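Local coordinates for protein lectin (Pleurotus ostreatus, PDB 6KBQ) that binds calcium ions and N-acetyl-D-galactosamine, and probably recognises galactose-type sugars on glycans, at residues G65-I70 / V140-A145; K54-G59 / A193-A198; I147-L152 / F163-S168. All coordinates share one frame; numbering follows the deposited sequence.

Interaction 1 (G65-I70 / V140-A145); sequences GGSNII and VANSPA. With CA (calcium ion), chain F.
Ser-67 and Asn-68 lie against the loop that delivers two calcium ligands, Ser-143 and Pro-144. The N-H of Asn-68 bonds to Ser-143 O at 2.9 Å, from above the carbonyl plane. A weak return bond runs from Ser-143 N to Asn-68 O, and the extra residue Asn-142 on the 140-145 side makes this a G1 beta bulge opposite Asn-68. Ser-67 CB sits 3.2 Å from Asn-142 O. CG1 of Ile-70, placed beside its backbone N (chi1 -64°), lies along the Val-140/Ala-141 peptide, and CD1 ends 3.9 Å from Ala-141 CB, on the type II turn Val-140 to Ser-143. Ser-143 OG, held between its own N and carbonyl carbon (chi1 80°), spans that turn: it donates to Val-140 O at 2.7 Å and binds the calcium ion at 2.6 Å. Pro-144 O is a second ligand, while Pro-144 CA makes a C-H...O contact with Gly-66 O. A water accepts from Ala-145 N and can donate to Gly-66 O. Asp-97, Asp-98 and Asn-138 also bind the ion. Asn-68 and Ala-145 pack against Trp-57 of strand 54-57 and Asn-138 of strand 129-138, and the two loops lead into strands 71-80 and 146-155.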
ATOM      1  N   GLY A  65     -24.731   7.988 -13.559  1.00 34.15           N
ATOM      2  CA  GLY A  65     -25.083   8.582 -12.283  1.00 32.70           C
ATOM      3  C   GLY A  65     -26.562   8.523 -11.976  1.00 34.67           C
ATOM      4  O   GLY A  65     -27.034   9.221 -11.064  1.00 34.07           O
ATOM      5  N   GLY A  66     -27.319   7.735 -12.739  1.00 32.57           N
ATOM      6  CA  GLY A  66     -28.741   7.611 -12.526  1.00 33.40           C
ATOM      7  C   GLY A  66     -29.070   6.560 -11.477  1.00 39.02           C
ATOM      8  O   GLY A  66     -28.199   5.861 -10.946  1.00 36.04           O
ATOM      9  N   SER A  67     -30.365   6.450 -11.192  1.00 35.30           N
ATOM     10  CA  SER A  67     -30.816   5.565 -10.139  1.00 39.48           C
ATOM     11  C   SER A  67     -30.710   4.120 -10.603  1.00 41.66           C
ATOM     12  O   SER A  67     -31.043   3.791 -11.745  1.00 39.70           O
ATOM     13  CB  SER A  67     -32.248   5.919  -9.722  1.00 40.57           C
ATOM     14  OG  SER A  67     -33.204   5.150 -10.391  1.00 48.31           O
ATOM     15  N   ASN A  68     -30.211   3.264  -9.714  1.00 36.94           N
ATOM     16  CA  ASN A  68     -30.014   1.857 -10.003  1.00 36.64           C
ATOM     17  C   ASN A  68     -30.632   1.039  -8.883  1.00 41.54           C
ATOM     18  O   ASN A  68     -30.868   1.541  -7.780  1.00 36.53           O
ATOM     19  CB  ASN A  68     -28.530   1.524 -10.146  1.00 33.27           C
ATOM     20  CG  ASN A  68     -27.963   2.000 -11.472  1.00 35.45           C
ATOM     21  OD1 ASN A  68     -27.626   3.186 -11.648  1.00 34.54           O
ATOM     22  ND2 ASN A  68     -27.869   1.087 -12.412  1.00 29.44           N
ATOM     23  N   ILE A  69     -30.881  -0.234  -9.176  1.00 39.46           N
ATOM     24  CA  ILE A  69     -31.486  -1.126  -8.195  1.00 41.27           C
ATOM     25  C   ILE A  69     -30.418  -1.655  -7.246  1.00 41.82           C
ATOM     26  O   ILE A  69     -29.219  -1.664  -7.553  1.00 39.73           O
ATOM     27  CB  ILE A  69     -32.217  -2.290  -8.890  1.00 41.02           C
ATOM     28  CG1 ILE A  69     -31.205  -3.142  -9.673  1.00 44.02           C
ATOM     29  CG2 ILE A  69     -33.336  -1.769  -9.800  1.00 39.65           C
ATOM     30  CD1 ILE A  69     -31.761  -4.502 -10.134  1.00 41.72           C
ATOM     31  N   ILE A  70     -30.872  -2.142  -6.086  1.00 39.23           N
ATOM     32  CA  ILE A  70     -30.002  -2.932  -5.224  1.00 39.70           C
ATOM     33  C   ILE A  70     -29.570  -4.178  -5.976  1.00 38.20           C
ATOM     34  O   ILE A  70     -30.399  -4.919  -6.520  1.00 43.52           O
ATOM     35  CB  ILE A  70     -30.710  -3.277  -3.903  1.00 42.07           C
ATOM     36  CG1 ILE A  70     -31.005  -1.991  -3.124  1.00 39.67           C
ATOM     37  CG2 ILE A  70     -29.842  -4.230  -3.064  1.00 37.54           C
ATOM     38  CD1 ILE A  70     -32.101  -2.121  -2.079  1.00 42.74           C
ATOM     39  N   VAL A 140     -28.427   0.870  -1.836  1.00 42.27           N
ATOM     40  CA  VAL A 140     -29.580   1.728  -1.601  1.00 38.98           C
ATOM     41  C   VAL A 140     -30.415   1.759  -2.873  1.00 42.99           C
ATOM     42  O   VAL A 140     -29.879   1.995  -3.965  1.00 42.34           O
ATOM     43  CB  VAL A 140     -29.154   3.146  -1.191  1.00 39.79           C
ATOM     44  CG1 VAL A 140     -30.374   4.018  -0.992  1.00 37.25           C
ATOM     45  CG2 VAL A 140     -28.304   3.099   0.082  1.00 37.10           C
ATOM     46  N   ALA A 141     -31.723   1.545  -2.733  1.00 38.65           N
ATOM     47  CA  ALA A 141     -32.602   1.520  -3.896  1.00 44.97           C
ATOM     48  C   ALA A 141     -32.701   2.906  -4.531  1.00 39.37           C
ATOM     49  O   ALA A 141     -32.615   3.927  -3.850  1.00 35.55           O
ATOM     50  CB  ALA A 141     -33.990   1.020  -3.495  1.00 40.42           C
ATOM     51  N   ASN A 142     -32.863   2.936  -5.861  1.00 39.34           N
ATOM     52  CA  ASN A 142     -33.044   4.196  -6.603  1.00 40.19           C
ATOM     53  C   ASN A 142     -31.851   5.137  -6.455  1.00 35.02           C
ATOM     54  O   ASN A 142     -32.000   6.355  -6.560  1.00 35.64           O
ATOM     55  CB  ASN A 142     -34.311   4.955  -6.168  1.00 37.33           C
ATOM     56  CG  ASN A 142     -35.550   4.118  -6.260  1.00 44.76           C
ATOM     57  OD1 ASN A 142     -35.792   3.451  -7.268  1.00 45.25           O
ATOM     58  ND2 ASN A 142     -36.350   4.134  -5.197  1.00 42.63           N
ATOM     59  N   SER A 143     -30.673   4.611  -6.179  1.00 33.85           N
ATOM     60  CA  SER A 143     -29.519   5.455  -5.930  1.00 36.60           C
ATOM     61  C   SER A 143     -28.433   5.154  -6.957  1.00 35.36           C
ATOM     62  O   SER A 143     -28.422   4.072  -7.560  1.00 34.93           O
ATOM     63  CB  SER A 143     -28.979   5.223  -4.511  1.00 32.85           C
ATOM     64  OG  SER A 143     -28.189   4.055  -4.471  1.00 34.10           O
ATOM     65  N   PRO A 144     -27.501   6.080  -7.182  1.00 34.19           N
ATOM     66  CA  PRO A 144     -26.432   5.815  -8.158  1.00 34.98           C
ATOM     67  C   PRO A 144     -25.563   4.641  -7.723  1.00 35.18           C
ATOM     68  O   PRO A 144     -25.571   4.215  -6.569  1.00 34.70           O
ATOM     69  CB  PRO A 144     -25.632   7.129  -8.208  1.00 33.55           C
ATOM     70  CG  PRO A 144     -26.090   7.938  -7.063  1.00 33.44           C
ATOM     71  CD  PRO A 144     -27.456   7.448  -6.642  1.00 33.67           C
ATOM     72  N   ALA A 145     -24.820   4.094  -8.683  1.00 33.48           N
ATOM     73  CA  ALA A 145     -23.931   2.963  -8.435  1.00 34.66           C
ATOM     74  C   ALA A 145     -22.681   3.101  -9.291  1.00 34.23           C
ATOM     75  O   ALA A 145     -22.756   3.572 -10.431  1.00 32.72           O
ATOM     76  CB  ALA A 145     -24.629   1.624  -8.739  1.00 32.06           C
TER
HETATM   77 CA    CA F 408     -25.676   3.558  -4.243  1.00 36.55          CA
HETATM   78  O   HOH W   1     -25.116   5.470 -11.252  1.00 33.35           O

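Interaction 2 (K54-G59 / A193-A198)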
ATOM      1  N   LYS A  54     -12.105   6.419 -14.235  1.00 29.21           N
ATOM      2  CA  LYS A  54     -13.527   6.586 -14.521  1.00 31.90           C
ATOM      3  C   LYS A  54     -14.383   5.715 -13.606  1.00 31.67           C
ATOM      4  O   LYS A  54     -13.987   4.602 -13.252  1.00 31.46           O
ATOM      5  CB  LYS A  54     -13.840   6.228 -15.981  1.00 34.16           C
ATOM      6  CG  LYS A  54     -13.702   7.403 -16.947  1.00 41.74           C
ATOM      7  CD  LYS A  54     -12.536   7.244 -17.871  1.00 40.87           C
ATOM      8  CE  LYS A  54     -12.381   8.474 -18.792  1.00 52.45           C
ATOM      9  NZ  LYS A  54     -12.079   9.775 -18.073  1.00 48.47           N
ATOM     10  N   TRP A  55     -15.555   6.229 -13.227  1.00 29.81           N
ATOM     11  CA  TRP A  55     -16.573   5.415 -12.573  1.00 32.56           C
ATOM     12  C   TRP A  55     -17.244   4.509 -13.595  1.00 32.33           C
ATOM     13  O   TRP A  55     -17.655   4.973 -14.664  1.00 34.52           O
ATOM     14  CB  TRP A  55     -17.635   6.298 -11.915  1.00 27.97           C
ATOM     15  CG  TRP A  55     -17.117   7.169 -10.819  1.00 33.66           C
ATOM     16  CD1 TRP A  55     -16.702   8.467 -10.927  1.00 31.69           C
ATOM     17  CD2 TRP A  55     -16.970   6.812  -9.435  1.00 31.22           C
ATOM     18  NE1 TRP A  55     -16.295   8.932  -9.700  1.00 32.90           N
ATOM     19  CE2 TRP A  55     -16.441   7.934  -8.771  1.00 32.14           C
ATOM     20  CE3 TRP A  55     -17.212   5.640  -8.703  1.00 31.76           C
ATOM     21  CZ2 TRP A  55     -16.171   7.936  -7.394  1.00 34.47           C
ATOM     22  CZ3 TRP A  55     -16.929   5.639  -7.322  1.00 32.92           C
ATOM     23  CH2 TRP A  55     -16.413   6.782  -6.693  1.00 30.61           C
ATOM     24  N   ILE A  56     -17.390   3.224 -13.268  1.00 29.65           N
ATOM     25  CA  ILE A  56     -18.077   2.307 -14.166  1.00 33.91           C
ATOM     26  C   ILE A  56     -19.175   1.584 -13.406  1.00 36.88           C
ATOM     27  O   ILE A  56     -19.121   1.430 -12.179  1.00 32.86           O
ATOM     28  CB  ILE A  56     -17.121   1.291 -14.838  1.00 34.58           C
ATOM     29  CG1 ILE A  56     -16.428   0.402 -13.799  1.00 33.34           C
ATOM     30  CG2 ILE A  56     -16.123   2.028 -15.723  1.00 32.42           C
ATOM     31  CD1 ILE A  56     -15.432  -0.628 -14.409  1.00 32.57           C
ATOM     32  N   TRP A  57     -20.195   1.167 -14.160  1.00 32.71           N
ATOM     33  CA  TRP A  57     -21.271   0.300 -13.694  1.00 31.30           C
ATOM     34  C   TRP A  57     -21.736  -0.473 -14.914  1.00 36.07           C
ATOM     35  O   TRP A  57     -20.973  -0.628 -15.871  1.00 36.15           O
ATOM     36  CB  TRP A  57     -22.425   1.093 -13.049  1.00 32.30           C
ATOM     37  CG  TRP A  57     -23.319   0.225 -12.179  1.00 36.50           C
ATOM     38  CD1 TRP A  57     -24.658  -0.032 -12.362  1.00 35.50           C
ATOM     39  CD2 TRP A  57     -22.927  -0.519 -11.005  1.00 32.80           C
ATOM     40  NE1 TRP A  57     -25.115  -0.884 -11.378  1.00 32.44           N
ATOM     41  CE2 TRP A  57     -24.073  -1.204 -10.543  1.00 33.11           C
ATOM     42  CE3 TRP A  57     -21.720  -0.671 -10.308  1.00 33.37           C
ATOM     43  CZ2 TRP A  57     -24.049  -2.019  -9.401  1.00 35.58           C
ATOM     44  CZ3 TRP A  57     -21.690  -1.495  -9.185  1.00 33.24           C
ATOM     45  CH2 TRP A  57     -22.852  -2.152  -8.739  1.00 36.45           C
ATOM     46  N   THR A  58     -22.980  -0.941 -14.914  1.00 36.13           N
ATOM     47  CA  THR A  58     -23.440  -1.834 -15.964  1.00 37.20           C
ATOM     48  C   THR A  58     -24.191  -1.130 -17.072  1.00 37.55           C
ATOM     49  O   THR A  58     -24.319  -1.700 -18.146  1.00 38.60           O
ATOM     50  CB  THR A  58     -24.384  -2.897 -15.407  1.00 39.99           C
ATOM     51  OG1 THR A  58     -25.565  -2.242 -14.905  1.00 35.06           O
ATOM     52  CG2 THR A  58     -23.699  -3.715 -14.324  1.00 37.20           C
ATOM     53  N   GLY A  59     -24.743   0.050 -16.824  1.00 34.17           N
ATOM     54  CA  GLY A  59     -25.600   0.668 -17.813  1.00 38.00           C
ATOM     55  C   GLY A  59     -27.008   0.118 -17.866  1.00 39.40           C
ATOM     56  O   GLY A  59     -27.744   0.446 -18.797  1.00 40.08           O
ATOM     57  N   ALA A 193     -18.255  -2.437 -19.760  1.00 41.03           N
ATOM     58  CA  ALA A 193     -18.742  -1.619 -18.657  1.00 41.24           C
ATOM     59  C   ALA A 193     -19.209  -0.255 -19.178  1.00 35.59           C
ATOM     60  O   ALA A 193     -18.697   0.251 -20.173  1.00 35.54           O
ATOM     61  CB  ALA A 193     -17.632  -1.458 -17.606  1.00 34.17           C
ATOM     62  N   ALA A 194     -20.184   0.352 -18.495  1.00 34.66           N
ATOM     63  CA  ALA A 194     -20.707   1.666 -18.872  1.00 32.86           C
ATOM     64  C   ALA A 194     -20.154   2.734 -17.928  1.00 36.60           C
ATOM     65  O   ALA A 194     -20.329   2.641 -16.703  1.00 33.20           O
ATOM     66  CB  ALA A 194     -22.239   1.689 -18.847  1.00 31.39           C
ATOM     67  N   VAL A 195     -19.514   3.756 -18.502  1.00 33.02           N
ATOM     68  CA  VAL A 195     -18.915   4.826 -17.714  1.00 30.02           C
ATOM     69  C   VAL A 195     -20.020   5.640 -17.056  1.00 36.05           C
ATOM     70  O   VAL A 195     -20.971   6.065 -17.719  1.00 35.58           O
ATOM     71  CB  VAL A 195     -18.008   5.691 -18.604  1.00 33.32           C
ATOM     72  CG1 VAL A 195     -17.614   6.984 -17.912  1.00 26.74           C
ATOM     73  CG2 VAL A 195     -16.746   4.900 -19.021  1.00 31.39           C
ATOM     74  N   GLN A 196     -19.913   5.841 -15.732  1.00 34.92           N
ATOM     75  CA  GLN A 196     -20.871   6.637 -14.971  1.00 31.06           C
ATOM     76  C   GLN A 196     -20.427   8.075 -14.767  1.00 31.23           C
ATOM     77  O   GLN A 196     -21.251   8.916 -14.379  1.00 31.92           O
ATOM     78  CB  GLN A 196     -21.122   6.000 -13.591  1.00 31.26           C
ATOM     79  CG  GLN A 196     -21.616   4.562 -13.678  1.00 34.29           C
ATOM     80  CD  GLN A 196     -22.906   4.471 -14.457  1.00 32.17           C
ATOM     81  OE1 GLN A 196     -23.926   5.015 -14.039  1.00 31.75           O
ATOM     82  NE2 GLN A 196     -22.858   3.832 -15.623  1.00 32.63           N
ATOM     83  N   GLY A 197     -19.163   8.371 -15.001  1.00 30.07           N
ATOM     84  CA  GLY A 197     -18.637   9.687 -14.718  1.00 29.55           C
ATOM     85  C   GLY A 197     -17.132   9.645 -14.681  1.00 33.16           C
ATOM     86  O   GLY A 197     -16.511   8.578 -14.699  1.00 32.28           O
ATOM     87  N   ALA A 198     -16.546  10.834 -14.630  1.00 33.07           N
ATOM     88  CA  ALA A 198     -15.102  11.000 -14.600  1.00 34.85           C
ATOM     89  C   ALA A 198     -14.676  11.502 -13.224  1.00 33.01           C
ATOM     90  O   ALA A 198     -15.506  11.881 -12.394  1.00 33.57           O
ATOM     91  CB  ALA A 198     -14.651  11.965 -15.708  1.00 30.96           C
TER
HETATM   92  O   HOH W   2     -15.532  11.697  -9.316  1.00 38.60           O
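Ala-194 O is gripped by two donors that come from opposite faces of its carbonyl plane: Trp-57 N across the strands at 2.9 Å, and the side-chain amide NE2 of Gln-196 at 3.0 Å. The hydrogen bond from NE2 is nearly straight (174°), and the oxygen lies almost in the amide plane of Gln-196. The Gln-196 chain is folded back to get there, with CG beside its backbone N and the chain bent at chi2 (-59°); its CG thereby lies alongside Trp-57 CB at 3.6 Å. Gly-65 N bonds to the other end, OE1, so both ends of the amide are held and its rotation is fixed. The pair 54-57 and 194-198 forms a two-stranded antiparallel sheet. Trp-57 O accepts from Ala-194 N, Gln-196 N gives a short bond of 2.6 Å to Trp-55 O, and Trp-55 N donates to Gly-197 O. The indole of Trp-55 turns its edge to the second strand, with Ala-198 O near the ring plane; a water at that edge accepts from NE1 and can donate to Ala-198 O. On the side of Lys-54 and Ile-56, the CB of Ile-56 meets Ala-193 CB at 3.9 Å and the Lys-54 chain crosses Val-195. Ala-194 CB sits over Gly-59, 3.6 Å from its N. Trp-55 packs on Trp-204 and Trp-57 on Phe-75, which puts the small sheet near the calcium-binding residues. Main-chain bonds hold the two strands together, while the folded Gln-196 amide adds a second donor to Ala-194 O and ties its strand to the loop of Gly-65.

Interaction 3 (I147-L152 / F163-S168); sequences IMASIL and FVTDES
Strands 146-155 and 160-164 form an antiparallel beta hairpin at the margin of a four-stranded sheet, their directions 174° apart where they touch. Ile-151 and Phe-163 are a hydrogen-bonded pair: Ile-151 N reaches Phe-163 O at 2.7 Å, nearly in line with the carbonyl, and Phe-163 N returns a bond to Ile-151 O at 2.8 Å. Ser-150 and Val-164 form the next, non-hydrogen-bonded pair, beside which Val-164 CA makes a C-H...O contact with Ala-149 O at 3.5 Å. Beyond it the second chain leaves the strand, and Thr-165 continues the ladder with its side chain. Its OG1 stands between its backbone N and carbonyl carbon (chi1 41°), where it takes the place of a main-chain carbonyl and accepts from Ala-149 N at 3.0 Å in a nearly straight bond (165°). Thr-165 N gives a longer bond to Ala-149 O, so the threonine holds both polar groups of Ala-149. The same OG1 is also hydrogen-bonded to Lys-54 O, linking the hairpin to strand 54-57. The methyl CG2 of Thr-165 meets Ala-149 CB at 3.9 Å, and the CD1 of Ile-147 comes near it as well.

Ser-150 and Val-164 look to one face of the sheet, where Ser-150 OG bonds to Leu-49 O. Ile-151 and Phe-163 turn their side chains to the other face, and there Ile-151 packs on Ala-90 and Ile-92 of strand 87-96. The Phe-163 ring passes its partner strand edge-on, with CD2 3.9 Å from Ile-151 O and that oxygen near the ring plane.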
ATOM      1  N   ILE A 147     -18.055   1.972  -9.505  1.00 33.01           N
ATOM      2  CA  ILE A 147     -16.757   1.654  -8.927  1.00 34.35           C
ATOM      3  C   ILE A 147     -15.690   2.401  -9.709  1.00 34.07           C
ATOM      4  O   ILE A 147     -15.811   2.591 -10.925  1.00 32.58           O
ATOM      5  CB  ILE A 147     -16.453   0.132  -8.904  1.00 35.50           C
ATOM      6  CG1 ILE A 147     -16.348  -0.413 -10.289  1.00 40.12           C
ATOM      7  CG2 ILE A 147     -17.528  -0.659  -8.113  1.00 37.55           C
ATOM      8  CD1 ILE A 147     -15.352  -1.537 -10.401  1.00 48.19           C
ATOM      9  N   MET A 148     -14.669   2.870  -8.997  1.00 30.24           N
ATOM     10  CA  MET A 148     -13.554   3.587  -9.591  1.00 31.84           C
ATOM     11  C   MET A 148     -12.273   3.049  -8.986  1.00 34.98           C
ATOM     12  O   MET A 148     -12.170   2.923  -7.757  1.00 31.84           O
ATOM     13  CB  MET A 148     -13.649   5.102  -9.342  1.00 32.74           C
ATOM     14  CG  MET A 148     -12.334   5.849  -9.581  1.00 34.32           C
ATOM     15  SD  MET A 148     -12.440   7.629  -9.239  1.00 34.95           S
ATOM     16  CE  MET A 148     -13.162   8.232 -10.757  1.00 32.85           C
ATOM     17  N   ALA A 149     -11.311   2.708  -9.838  1.00 30.81           N
ATOM     18  CA  ALA A 149     -10.040   2.226  -9.335  1.00 31.23           C
ATOM     19  C   ALA A 149      -8.913   2.792 -10.173  1.00 34.83           C
ATOM     20  O   ALA A 149      -9.063   3.076 -11.366  1.00 34.29           O
ATOM     21  CB  ALA A 149      -9.959   0.693  -9.324  1.00 30.25           C
ATOM     22  N   SER A 150      -7.774   2.936  -9.528  1.00 33.72           N
ATOM     23  CA  SER A 150      -6.532   3.274 -10.196  1.00 32.91           C
ATOM     24  C   SER A 150      -5.512   2.215  -9.801  1.00 36.04           C
ATOM     25  O   SER A 150      -5.374   1.899  -8.608  1.00 34.21           O
ATOM     26  CB  SER A 150      -6.097   4.674  -9.767  1.00 37.74           C
ATOM     27  OG  SER A 150      -4.963   5.117 -10.456  1.00 39.50           O
ATOM     28  N   ILE A 151      -4.809   1.665 -10.786  1.00 31.31           N
ATOM     29  CA  ILE A 151      -3.842   0.587 -10.582  1.00 31.53           C
ATOM     30  C   ILE A 151      -2.490   1.071 -11.093  1.00 34.03           C
ATOM     31  O   ILE A 151      -2.265   1.139 -12.311  1.00 34.09           O
ATOM     32  CB  ILE A 151      -4.266  -0.704 -11.298  1.00 32.38           C
ATOM     33  CG1 ILE A 151      -5.658  -1.128 -10.846  1.00 31.77           C
ATOM     34  CG2 ILE A 151      -3.277  -1.846 -11.032  1.00 28.54           C
ATOM     35  CD1 ILE A 151      -6.303  -2.079 -11.800  1.00 29.66           C
ATOM     36  N   LEU A 152      -1.581   1.396 -10.182  1.00 28.10           N
ATOM     37  CA  LEU A 152      -0.246   1.852 -10.568  1.00 32.62           C
ATOM     38  C   LEU A 152       0.686   0.637 -10.581  1.00 35.02           C
ATOM     39  O   LEU A 152       1.080   0.131  -9.531  1.00 34.53           O
ATOM     40  CB  LEU A 152       0.234   2.936  -9.611  1.00 36.56           C
ATOM     41  CG  LEU A 152       1.631   3.493  -9.846  1.00 37.39           C
ATOM     42  CD1 LEU A 152       1.763   3.993 -11.279  1.00 37.37           C
ATOM     43  CD2 LEU A 152       1.915   4.599  -8.843  1.00 33.20           C
ATOM     44  N   PHE A 163      -3.172   2.138 -14.763  1.00 34.53           N
ATOM     45  CA  PHE A 163      -4.332   1.599 -15.457  1.00 34.34           C
ATOM     46  C   PHE A 163      -5.570   1.901 -14.626  1.00 35.94           C
ATOM     47  O   PHE A 163      -5.495   1.968 -13.392  1.00 32.11           O
ATOM     48  CB  PHE A 163      -4.181   0.102 -15.682  1.00 33.05           C
ATOM     49  CG  PHE A 163      -2.940  -0.252 -16.439  1.00 40.50           C
ATOM     50  CD1 PHE A 163      -2.960  -0.335 -17.824  1.00 40.46           C
ATOM     51  CD2 PHE A 163      -1.739  -0.467 -15.773  1.00 40.03           C
ATOM     52  CE1 PHE A 163      -1.806  -0.648 -18.532  1.00 39.47           C
ATOM     53  CE2 PHE A 163      -0.592  -0.778 -16.469  1.00 40.10           C
ATOM     54  CZ  PHE A 163      -0.624  -0.864 -17.854  1.00 42.23           C
ATOM     55  N   VAL A 164      -6.711   2.100 -15.303  1.00 30.12           N
ATOM     56  CA  VAL A 164      -7.901   2.644 -14.660  1.00 32.27           C
ATOM     57  C   VAL A 164      -9.124   1.862 -15.094  1.00 33.40           C
ATOM     58  O   VAL A 164      -9.142   1.225 -16.149  1.00 34.51           O
ATOM     59  CB  VAL A 164      -8.112   4.148 -14.960  1.00 33.87           C
ATOM     60  CG1 VAL A 164      -6.944   4.952 -14.430  1.00 32.48           C
ATOM     61  CG2 VAL A 164      -8.288   4.387 -16.468  1.00 32.06           C
ATOM     62  N   THR A 165     -10.156   1.915 -14.252  1.00 32.22           N
ATOM     63  CA  THR A 165     -11.478   1.450 -14.656  1.00 32.46           C
ATOM     64  C   THR A 165     -11.993   2.352 -15.773  1.00 32.71           C
ATOM     65  O   THR A 165     -11.895   3.580 -15.689  1.00 30.93           O
ATOM     66  CB  THR A 165     -12.440   1.483 -13.460  1.00 33.63           C
ATOM     67  OG1 THR A 165     -12.219   2.682 -12.707  1.00 30.73           O
ATOM     68  CG2 THR A 165     -12.210   0.297 -12.541  1.00 32.29           C
ATOM     69  N   ASP A 166     -12.513   1.747 -16.830  1.00 34.95           N
ATOM     70  CA  ASP A 166     -13.131   2.516 -17.904  1.00 33.67           C
ATOM     71  C   ASP A 166     -13.989   1.567 -18.730  1.00 37.82           C
ATOM     72  O   ASP A 166     -14.269   0.437 -18.317  1.00 36.84           O
ATOM     73  CB  ASP A 166     -12.084   3.239 -18.759  1.00 32.87           C
ATOM     74  CG  ASP A 166     -11.086   2.290 -19.426  1.00 35.50           C
ATOM     75  OD1 ASP A 166     -11.389   1.089 -19.630  1.00 34.87           O
ATOM     76  OD2 ASP A 166      -9.977   2.763 -19.761  1.00 35.55           O
ATOM     77  N   GLU A 167     -14.380   2.029 -19.922  1.00 35.11           N
ATOM     78  CA  GLU A 167     -15.280   1.288 -20.794  1.00 38.25           C
ATOM     79  C   GLU A 167     -14.647   0.026 -21.368  1.00 35.23           C
ATOM     80  O   GLU A 167     -15.375  -0.797 -21.919  1.00 38.55           O
ATOM     81  CB  GLU A 167     -15.766   2.203 -21.926  1.00 35.41           C
ATOM     82  CG  GLU A 167     -14.672   2.607 -22.931  1.00 34.73           C
ATOM     83  CD  GLU A 167     -13.810   3.805 -22.493  1.00 42.04           C
ATOM     84  OE1 GLU A 167     -13.967   4.344 -21.361  1.00 39.74           O
ATOM     85  OE2 GLU A 167     -12.953   4.219 -23.308  1.00 44.83           O
ATOM     86  N   SER A 168     -13.328  -0.152 -21.249  1.00 34.76           N
ATOM     87  CA  SER A 168     -12.700  -1.388 -21.699  1.00 37.62           C
ATOM     88  C   SER A 168     -12.876  -2.542 -20.710  1.00 41.44           C
ATOM     89  O   SER A 168     -12.560  -3.683 -21.056  1.00 41.68           O
ATOM     90  CB  SER A 168     -11.210  -1.147 -21.979  1.00 33.26           C
ATOM     91  OG  SER A 168     -10.459  -0.976 -20.786  1.00 40.12           O
TER

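Of the three contacts, strand 54-57 of interaction 2 is met first along the chain, and it pairs with strand 194-198 only after a long excursion, so interaction 2 closes the outermost loop. Interactions 1 and 3 are both nested inside it and follow each other in series: interaction 1 closes the loop from 65-70 to 140-145, and the chain then runs directly into interaction 3, a hairpin with a short connection. Interaction 2 bridges the others in space: its side chains touch interaction 1, and a backbone bond between Ile-56 N and Ile-147 O reaches interaction 3. Together they join the calcium loops, the small two-stranded sheet and the four-stranded sheet within one domain.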